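Long-range contacts in biliverdin reductase (Synechocystis sp., PDB 5B3T), which probably reduces biliverdin to bilirubin with NAD(P)H, as a member of the Gfo/Idh/MocA family with an NADP-binding Rossmann domain: residues P181-I189 / C220-F228; Q201-W209 / L320-K328. All coordinates share one frame; numbering follows the deposited sequence.

Interaction 1: P181-I189 / C220-F228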
loop_
_atom_site.group_PDB
_atom_site.type_symbol
_atom_site.label_atom_id
_atom_site.label_comp_id
_atom_site.label_asym_id
_atom_site.label_seq_id
_atom_site.Cartn_x
_atom_site.Cartn_y
_atom_site.Cartn_z
ATOM N N PRO A 181 11.908 -5.278 -0.297
ATOM C CA PRO A 181 10.846 -5.941 -1.073
ATOM C C PRO A 181 9.620 -6.339 -0.264
ATOM O O PRO A 181 8.541 -6.483 -0.850
ATOM C CB PRO A 181 11.553 -7.179 -1.644
ATOM C CG PRO A 181 13.010 -6.822 -1.638
ATOM C CD PRO A 181 13.202 -5.968 -0.421
ATOM N N LEU A 182 9.739 -6.518 1.048
ATOM C CA LEU A 182 8.633 -7.006 1.861
ATOM C C LEU A 182 7.768 -5.893 2.443
ATOM O O LEU A 182 6.887 -6.180 3.258
ATOM C CB LEU A 182 9.163 -7.889 2.992
ATOM C CG LEU A 182 9.558 -9.314 2.604
ATOM C CD1 LEU A 182 10.425 -9.942 3.684
ATOM C CD2 LEU A 182 8.314 -10.156 2.351
ATOM N N VAL A 183 7.980 -4.640 2.031
ATOM C CA VAL A 183 7.262 -3.521 2.642
ATOM C C VAL A 183 5.756 -3.685 2.470
ATOM O O VAL A 183 4.986 -3.565 3.431
ATOM C CB VAL A 183 7.757 -2.186 2.057
ATOM C CG1 VAL A 183 6.763 -1.074 2.363
ATOM C CG2 VAL A 183 9.131 -1.844 2.615
ATOM N N ALA A 184 5.313 -3.969 1.243
ATOM C CA ALA A 184 3.879 -4.055 0.983
ATOM C C ALA A 184 3.265 -5.290 1.633
ATOM O O ALA A 184 2.178 -5.215 2.217
ATOM C CB ALA A 184 3.616 -4.052 -0.522
ATOM N N ALA A 185 3.947 -6.434 1.542
ATOM C CA ALA A 185 3.405 -7.658 2.122
ATOM C C ALA A 185 3.302 -7.552 3.638
ATOM O O ALA A 185 2.313 -7.997 4.234
ATOM C CB ALA A 185 4.268 -8.855 1.722
ATOM N N LEU A 186 4.312 -6.959 4.281
ATOM C CA LEU A 186 4.278 -6.816 5.732
ATOM C C LEU A 186 3.199 -5.842 6.177
ATOM O O LEU A 186 2.682 -5.960 7.294
ATOM C CB LEU A 186 5.643 -6.368 6.247
ATOM C CG LEU A 186 6.754 -7.404 6.095
ATOM C CD1 LEU A 186 8.088 -6.783 6.447
ATOM C CD2 LEU A 186 6.476 -8.634 6.946
ATOM N N SER A 187 2.853 -4.871 5.329
ATOM C CA SER A 187 1.725 -3.999 5.634
ATOM C C SER A 187 0.429 -4.795 5.701
ATOM O O SER A 187 -0.399 -4.573 6.592
ATOM C CB SER A 187 1.621 -2.888 4.591
ATOM O OG SER A 187 0.442 -2.122 4.774
ATOM N N ARG A 188 0.245 -5.739 4.776
ATOM C CA ARG A 188 -0.961 -6.560 4.775
ATOM C C ARG A 188 -1.061 -7.398 6.042
ATOM O O ARG A 188 -2.122 -7.471 6.672
ATOM C CB ARG A 188 -0.981 -7.457 3.535
ATOM C CG ARG A 188 -1.181 -6.713 2.223
ATOM C CD ARG A 188 -2.649 -6.697 1.808
ATOM N NE ARG A 188 -3.511 -6.090 2.820
ATOM C CZ ARG A 188 -3.989 -4.852 2.742
ATOM N NH1 ARG A 188 -3.706 -4.098 1.689
ATOM N NH2 ARG A 188 -4.763 -4.373 3.708
ATOM N N ILE A 189 0.043 -8.037 6.437
ATOM C CA ILE A 189 -0.001 -8.967 7.558
ATOM C C ILE A 189 -0.106 -8.249 8.900
ATOM O O ILE A 189 -0.434 -8.880 9.911
ATOM C CB ILE A 189 1.237 -9.886 7.526
ATOM C CG1 ILE A 189 0.959 -11.194 8.269
ATOM C CG2 ILE A 189 2.448 -9.185 8.135
ATOM C CD1 ILE A 189 -0.153 -12.022 7.658
ATOM N N CYS A 220 14.218 -11.529 -6.995
ATOM C CA CYS A 220 14.374 -11.415 -5.556
ATOM C C CYS A 220 13.472 -12.434 -4.880
ATOM O O CYS A 220 12.392 -12.763 -5.380
ATOM C CB CYS A 220 14.050 -10.000 -5.045
ATOM S SG CYS A 220 12.306 -9.530 -5.121
ATOM N N LEU A 221 13.940 -12.947 -3.748
ATOM C CA LEU A 221 13.144 -13.815 -2.890
ATOM C C LEU A 221 13.333 -13.342 -1.460
ATOM O O LEU A 221 14.443 -13.413 -0.923
ATOM C CB LEU A 221 13.549 -15.285 -3.030
ATOM C CG LEU A 221 12.862 -16.230 -2.041
ATOM C CD1 LEU A 221 11.346 -16.171 -2.195
ATOM C CD2 LEU A 221 13.368 -17.654 -2.207
ATOM N N ALA A 222 12.261 -12.843 -0.854
ATOM C CA ALA A 222 12.304 -12.331 0.507
ATOM C C ALA A 222 11.300 -13.098 1.351
ATOM O O ALA A 222 10.135 -13.234 0.967
ATOM C CB ALA A 222 12.009 -10.831 0.545
ATOM N N THR A 223 11.759 -13.603 2.494
ATOM C CA THR A 223 10.950 -14.433 3.372
ATOM C C THR A 223 11.009 -13.866 4.779
ATOM O O THR A 223 12.093 -13.544 5.273
ATOM C CB THR A 223 11.443 -15.884 3.370
ATOM O OG1 THR A 223 12.836 -15.913 3.707
ATOM C CG2 THR A 223 11.254 -16.511 2.000
ATOM N N ALA A 224 9.850 -13.740 5.419
ATOM C CA ALA A 224 9.763 -13.280 6.797
ATOM C C ALA A 224 8.885 -14.241 7.580
ATOM O O ALA A 224 7.769 -14.556 7.153
ATOM C CB ALA A 224 9.205 -11.855 6.880
ATOM N N TYR A 225 9.391 -14.708 8.717
ATOM C CA TYR A 225 8.665 -15.624 9.587
ATOM C C TYR A 225 8.406 -14.917 10.909
ATOM O O TYR A 225 9.350 -14.563 11.626
ATOM C CB TYR A 225 9.450 -16.924 9.773
ATOM C CG TYR A 225 9.797 -17.565 8.446
ATOM C CD1 TYR A 225 8.812 -18.149 7.658
ATOM C CD2 TYR A 225 11.100 -17.561 7.967
ATOM C CE1 TYR A 225 9.119 -18.724 6.437
ATOM C CE2 TYR A 225 11.417 -18.135 6.747
ATOM C CZ TYR A 225 10.421 -18.715 5.987
ATOM O OH TYR A 225 10.728 -19.288 4.774
ATOM N N LEU A 226 7.130 -14.698 11.217
ATOM C CA LEU A 226 6.714 -13.809 12.290
ATOM C C LEU A 226 6.022 -14.593 13.394
ATOM O O LEU A 226 5.260 -15.527 13.127
ATOM C CB LEU A 226 5.759 -12.729 11.773
ATOM C CG LEU A 226 6.170 -11.914 10.546
ATOM C CD1 LEU A 226 5.054 -10.960 10.158
ATOM C CD2 LEU A 226 7.456 -11.151 10.802
ATOM N N GLN A 227 6.282 -14.194 14.635
ATOM C CA GLN A 227 5.554 -14.698 15.790
ATOM C C GLN A 227 4.833 -13.535 16.450
ATOM O O GLN A 227 5.463 -12.543 16.835
ATOM C CB GLN A 227 6.488 -15.404 16.774
ATOM C CG GLN A 227 7.160 -16.624 16.171
ATOM C CD GLN A 227 8.002 -17.389 17.167
ATOM O OE1 GLN A 227 9.128 -17.783 16.869
ATOM N NE2 GLN A 227 7.458 -17.608 18.357
ATOM N N PHE A 228 3.516 -13.651 16.563
ATOM C CA PHE A 228 2.685 -12.627 17.172
ATOM C C PHE A 228 2.478 -12.920 18.650
ATOM O O PHE A 228 2.735 -14.024 19.137
ATOM C CB PHE A 228 1.331 -12.527 16.472
ATOM C CG PHE A 228 1.406 -11.957 15.088
ATOM C CD1 PHE A 228 1.928 -12.708 14.047
ATOM C CD2 PHE A 228 0.944 -10.679 14.823
ATOM C CE1 PHE A 228 1.996 -12.194 12.768
ATOM C CE2 PHE A 228 1.007 -10.157 13.541
ATOM C CZ PHE A 228 1.535 -10.918 12.513
#

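Interaction 2: Q201-W209 / L320-K328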
loop_
_atom_site.group_PDB
_atom_site.type_symbol
_atom_site.label_atom_id
_atom_site.label_comp_id
_atom_site.label_asym_id
_atom_site.label_seq_id
_atom_site.Cartn_x
_atom_site.Cartn_y
_atom_site.Cartn_z
ATOM N N GLN A 201 8.304 -11.572 17.517
ATOM C CA GLN A 201 9.565 -12.139 17.078
ATOM C C GLN A 201 9.593 -12.165 15.555
ATOM O O GLN A 201 8.596 -12.359 14.962
ATOM C CB GLN A 201 9.744 -13.547 17.660
ATOM C CG GLN A 201 11.093 -14.171 17.402
ATOM C CD GLN A 201 11.498 -15.181 18.447
ATOM O OE1 GLN A 201 11.474 -14.899 19.613
ATOM N NE2 GLN A 201 11.834 -16.373 18.027
ATOM N N VAL A 202 10.752 -11.990 14.967
ATOM C CA VAL A 202 10.915 -11.924 13.518
ATOM C C VAL A 202 12.187 -12.653 13.119
ATOM O O VAL A 202 13.233 -12.474 13.747
ATOM C CB VAL A 202 10.967 -10.466 13.008
ATOM C CG1 VAL A 202 11.151 -10.428 11.505
ATOM C CG2 VAL A 202 9.732 -9.699 13.409
ATOM N N ASP A 203 12.096 -13.474 12.072
ATOM C CA ASP A 203 13.250 -13.952 11.319
ATOM C C ASP A 203 12.969 -13.665 9.854
ATOM O O ASP A 203 11.877 -13.968 9.364
ATOM C CB ASP A 203 13.511 -15.451 11.528
ATOM C CG ASP A 203 13.554 -15.837 12.991
ATOM O OD1 ASP A 203 14.504 -15.422 13.683
ATOM O OD2 ASP A 203 12.644 -16.567 13.442
ATOM N N ALA A 204 13.938 -13.076 9.158
ATOM C CA ALA A 204 13.729 -12.684 7.773
ATOM C C ALA A 204 15.016 -12.876 6.987
ATOM O O ALA A 204 16.113 -12.663 7.512
ATOM C CB ALA A 204 13.254 -11.231 7.665
ATOM N N GLN A 205 14.869 -13.289 5.728
ATOM C CA GLN A 205 15.977 -13.420 4.795
ATOM C C GLN A 205 15.587 -12.779 3.472
ATOM O O GLN A 205 14.416 -12.786 3.079
ATOM C CB GLN A 205 16.369 -14.891 4.563
ATOM C CG GLN A 205 16.797 -15.647 5.817
ATOM C CD GLN A 205 15.618 -16.111 6.653
ATOM O OE1 GLN A 205 14.524 -16.334 6.134
ATOM N NE2 GLN A 205 15.832 -16.251 7.956
ATOM N N CYS A 206 16.581 -12.223 2.783
ATOM C CA CYS A 206 16.360 -11.556 1.507
ATOM C C CYS A 206 17.487 -11.934 0.558
ATOM O O CYS A 206 18.660 -11.697 0.862
ATOM C CB CYS A 206 16.283 -10.037 1.687
ATOM S SG CYS A 206 15.490 -9.155 0.326
ATOM N N ARG A 207 17.132 -12.519 -0.582
ATOM C CA ARG A 207 18.093 -12.939 -1.592
ATOM C C ARG A 207 17.792 -12.227 -2.902
ATOM O O ARG A 207 16.632 -12.153 -3.321
ATOM C CB ARG A 207 18.053 -14.459 -1.792
ATOM C CG ARG A 207 18.941 -14.946 -2.925
ATOM C CD ARG A 207 18.982 -16.463 -3.027
ATOM N NE ARG A 207 19.894 -16.888 -4.085
ATOM C CZ ARG A 207 20.176 -18.155 -4.376
ATOM N NH1 ARG A 207 19.613 -19.138 -3.687
ATOM N NH2 ARG A 207 21.021 -18.437 -5.357
ATOM N N PHE A 208 18.835 -11.708 -3.546
ATOM C CA PHE A 208 18.710 -11.034 -4.828
ATOM C C PHE A 208 19.536 -11.742 -5.894
ATOM O O PHE A 208 20.593 -12.315 -5.609
ATOM C CB PHE A 208 19.156 -9.568 -4.743
ATOM C CG PHE A 208 18.234 -8.694 -3.944
ATOM C CD1 PHE A 208 17.109 -8.138 -4.530
ATOM C CD2 PHE A 208 18.500 -8.411 -2.613
ATOM C CE1 PHE A 208 16.256 -7.324 -3.802
ATOM C CE2 PHE A 208 17.653 -7.595 -1.878
ATOM C CZ PHE A 208 16.528 -7.051 -2.473
ATOM N N TRP A 209 19.031 -11.702 -7.125
ATOM C CA TRP A 209 19.781 -12.059 -8.324
ATOM C C TRP A 209 20.020 -10.763 -9.090
ATOM O O TRP A 209 19.078 -10.186 -9.644
ATOM C CB TRP A 209 19.020 -13.063 -9.191
ATOM C CG TRP A 209 18.913 -14.465 -8.654
ATOM C CD1 TRP A 209 19.609 -15.560 -9.081
ATOM C CD2 TRP A 209 18.032 -14.929 -7.621
ATOM N NE1 TRP A 209 19.227 -16.671 -8.369
ATOM C CE2 TRP A 209 18.261 -16.312 -7.466
ATOM C CE3 TRP A 209 17.081 -14.309 -6.804
ATOM C CZ2 TRP A 209 17.572 -17.083 -6.531
ATOM C CZ3 TRP A 209 16.398 -15.077 -5.877
ATOM C CH2 TRP A 209 16.648 -16.448 -5.748
ATOM N N LEU A 320 11.623 -3.615 11.321
ATOM C CA LEU A 320 12.079 -4.763 12.096
ATOM C C LEU A 320 12.536 -5.903 11.192
ATOM O O LEU A 320 13.564 -6.539 11.454
ATOM C CB LEU A 320 10.966 -5.233 13.034
ATOM C CG LEU A 320 10.677 -4.285 14.197
ATOM C CD1 LEU A 320 9.410 -4.687 14.935
ATOM C CD2 LEU A 320 11.866 -4.268 15.139
ATOM N N CYS A 321 11.788 -6.174 10.120
ATOM C CA CYS A 321 12.153 -7.272 9.229
ATOM C C CYS A 321 13.381 -6.928 8.396
ATOM O O CYS A 321 14.200 -7.806 8.101
ATOM C CB CYS A 321 10.973 -7.634 8.329
ATOM S SG CYS A 321 9.571 -8.359 9.207
ATOM N N ALA A 322 13.522 -5.662 7.994
ATOM C CA ALA A 322 14.727 -5.247 7.285
ATOM C C ALA A 322 15.952 -5.371 8.181
ATOM O O ALA A 322 17.028 -5.779 7.726
ATOM C CB ALA A 322 14.575 -3.813 6.774
ATOM N N GLN A 323 15.802 -5.027 9.461
ATOM C CA GLN A 323 16.890 -5.200 10.417
ATOM C C GLN A 323 17.267 -6.669 10.557
ATOM O O GLN A 323 18.453 -7.013 10.615
ATOM C CB GLN A 323 16.480 -4.608 11.766
ATOM C CG GLN A 323 17.524 -4.700 12.861
ATOM C CD GLN A 323 17.022 -4.132 14.176
ATOM O OE1 GLN A 323 15.904 -4.421 14.602
ATOM N NE2 GLN A 323 17.843 -3.314 14.821
ATOM N N ALA A 324 16.267 -7.555 10.596
ATOM C CA ALA A 324 16.542 -8.987 10.647
ATOM C C ALA A 324 17.196 -9.484 9.364
ATOM O O ALA A 324 17.895 -10.503 9.381
ATOM C CB ALA A 324 15.251 -9.760 10.914
ATOM N N CYS A 325 16.978 -8.784 8.249
ATOM C CA CYS A 325 17.553 -9.163 6.965
ATOM C C CYS A 325 18.972 -8.649 6.770
ATOM O O CYS A 325 19.643 -9.087 5.829
ATOM C CB CYS A 325 16.682 -8.635 5.817
ATOM S SG CYS A 325 15.287 -9.669 5.344
ATOM N N GLY A 326 19.439 -7.735 7.616
ATOM C CA GLY A 326 20.633 -6.990 7.281
ATOM C C GLY A 326 20.443 -6.073 6.098
ATOM O O GLY A 326 21.423 -5.685 5.458
ATOM N N TYR A 327 19.199 -5.722 5.783
ATOM C CA TYR A 327 18.912 -4.905 4.616
ATOM C C TYR A 327 19.226 -3.442 4.895
ATOM O O TYR A 327 19.048 -2.948 6.013
ATOM C CB TYR A 327 17.449 -5.055 4.194
ATOM C CG TYR A 327 17.121 -4.343 2.899
ATOM C CD1 TYR A 327 17.304 -4.972 1.674
ATOM C CD2 TYR A 327 16.633 -3.042 2.902
ATOM C CE1 TYR A 327 17.011 -4.324 0.487
ATOM C CE2 TYR A 327 16.337 -2.386 1.719
ATOM C CZ TYR A 327 16.528 -3.033 0.517
ATOM O OH TYR A 327 16.233 -2.383 -0.659
ATOM N N LYS A 328 19.686 -2.750 3.855
ATOM C CA LYS A 328 20.130 -1.359 3.941
ATOM C C LYS A 328 21.201 -1.175 5.011
ATOM O O LYS A 328 22.186 -0.469 4.797
ATOM C CB LYS A 328 18.953 -0.417 4.215
ATOM C CG LYS A 328 18.964 0.829 3.343
ATOM C CD LYS A 328 18.294 2.010 4.027
ATOM C CE LYS A 328 16.791 1.829 4.126
ATOM N NZ LYS A 328 16.107 3.116 4.439
HETATM O O HOH W 1 16.589 -13.155 10.666
HETATM O O HOH W 2 19.080 -11.986 4.514
#

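Interaction 1: P181-I189 / C220-F228
Pro181 and Leu182 lead into helix 183-189, Leu182 at its N-cap; the helix lies on one face of the mixed sheet of the C-terminal alpha/beta domain, over strand 217-228. The short helix and strand axes run nearly parallel, 26° apart and 10.3 Å at closest approach, and mostly apolar side chains fill the gap, with no hydrogen bond across it. Pro181 begins the contact, its CB reaching the CB of Ala222 and, equally near at 4.3 Å, the SG of Cys220. Leu182 comes down over the strand where the backbones are closest: its CG stands 3.5 Å from Ala222 CB, while CD1 leans along the strand to Ala224 CB at 3.9 Å. With CG beside its own N and opposite the carbonyl carbon (chi1 -78°), the isobutyl group is directed at these two small residues, which let the loop sit close; Tyr238 of the next strand also touches it. An alanine here, without CG and its two methyls, is likely to leave a gap over Ala222 and Ala224 at the start of the helix. One turn on, Leu186 turns CD2 to both Ala224 CB and Leu226 CD1, 4.2 Å from each, while Val317 and Cys321 of helix 309-325 also pack against it; its side chain lies about 7 Å from that of Tyr105, a residue of the NADP site. At the helix end the side chains of Ile189 and Leu226 slide past each other in opposite directions, Ile189 CG2 3.7 Å from Leu226 CD1. The carbonyl O of Ile189 sits obliquely to the Phe228 ring, 3.8 Å from CZ.

Interaction 2: Q201-W209 / L320-K328
Val202, Ala204 and Cys206, alternate residues of the strand, meet helix 309-325 through a sulfur-rich apolar layer. The first torsion of Val202 (chi1 179°) sets CG1 opposite the backbone N and so carries it to the SG of Cys321, 3.5 Å away. Ala204 CB fits into the helix surface among Cys321, Ala324 and Cys325, with the SG of Cys325 3.5 Å away. That sulfur also lies 3.8 Å from Cys206 CB, so one thiol spans two successive inward-facing positions of the strand. The small Ala204 probably helps the backbones come close, to 5.0 Å between Gln205 CA and Cys325 CA. The arrangement is a helix laid across the edge strand of the domain's mixed sheet, the axes 62° apart, and the helix ends here in a Schellman motif with positive phi at Gly326. This turn brings Tyr327 back toward the strand. The aromatic contact follows: the side chains of Tyr327 and Phe208 cross at about a right angle, and Phe208 CZ lies at the edge of the tyrosine ring, 4.1 Å from Tyr327 CE1. Phe180 packs on Tyr327, and His175 meets the Phe208 ring edge-to-face. Polar links run through water, as no direct hydrogen bond joins the segments. One water accepts from Ala204 N and donates to Ala324 O; a second accepts from Cys206 N, at 3.0 Å, and donates to Cys325 O.

How the interactions relate
Both contacts place a helix against the same face of one mixed sheet, on neighbouring antiparallel strands: 217-228 in interaction 1, edge strand 199-210 in interaction 2. Backbone bonds such as Tyr225 N to Asp203 O join the strands, and Leu186 CD1 meets Cys321 SG where the two helices touch. Interaction 1 is buried and almost wholly apolar, its helix running nearly along the strand. Interaction 2 lies farther from the chain centre and is only partly buried; its helix crosses more steeply and approaches closer, and two cysteine sulfurs, a pair of aromatic rings and bridging waters join the aliphatic contacts. Pro181 of the first contact touches Cys206 and Phe208 of the second.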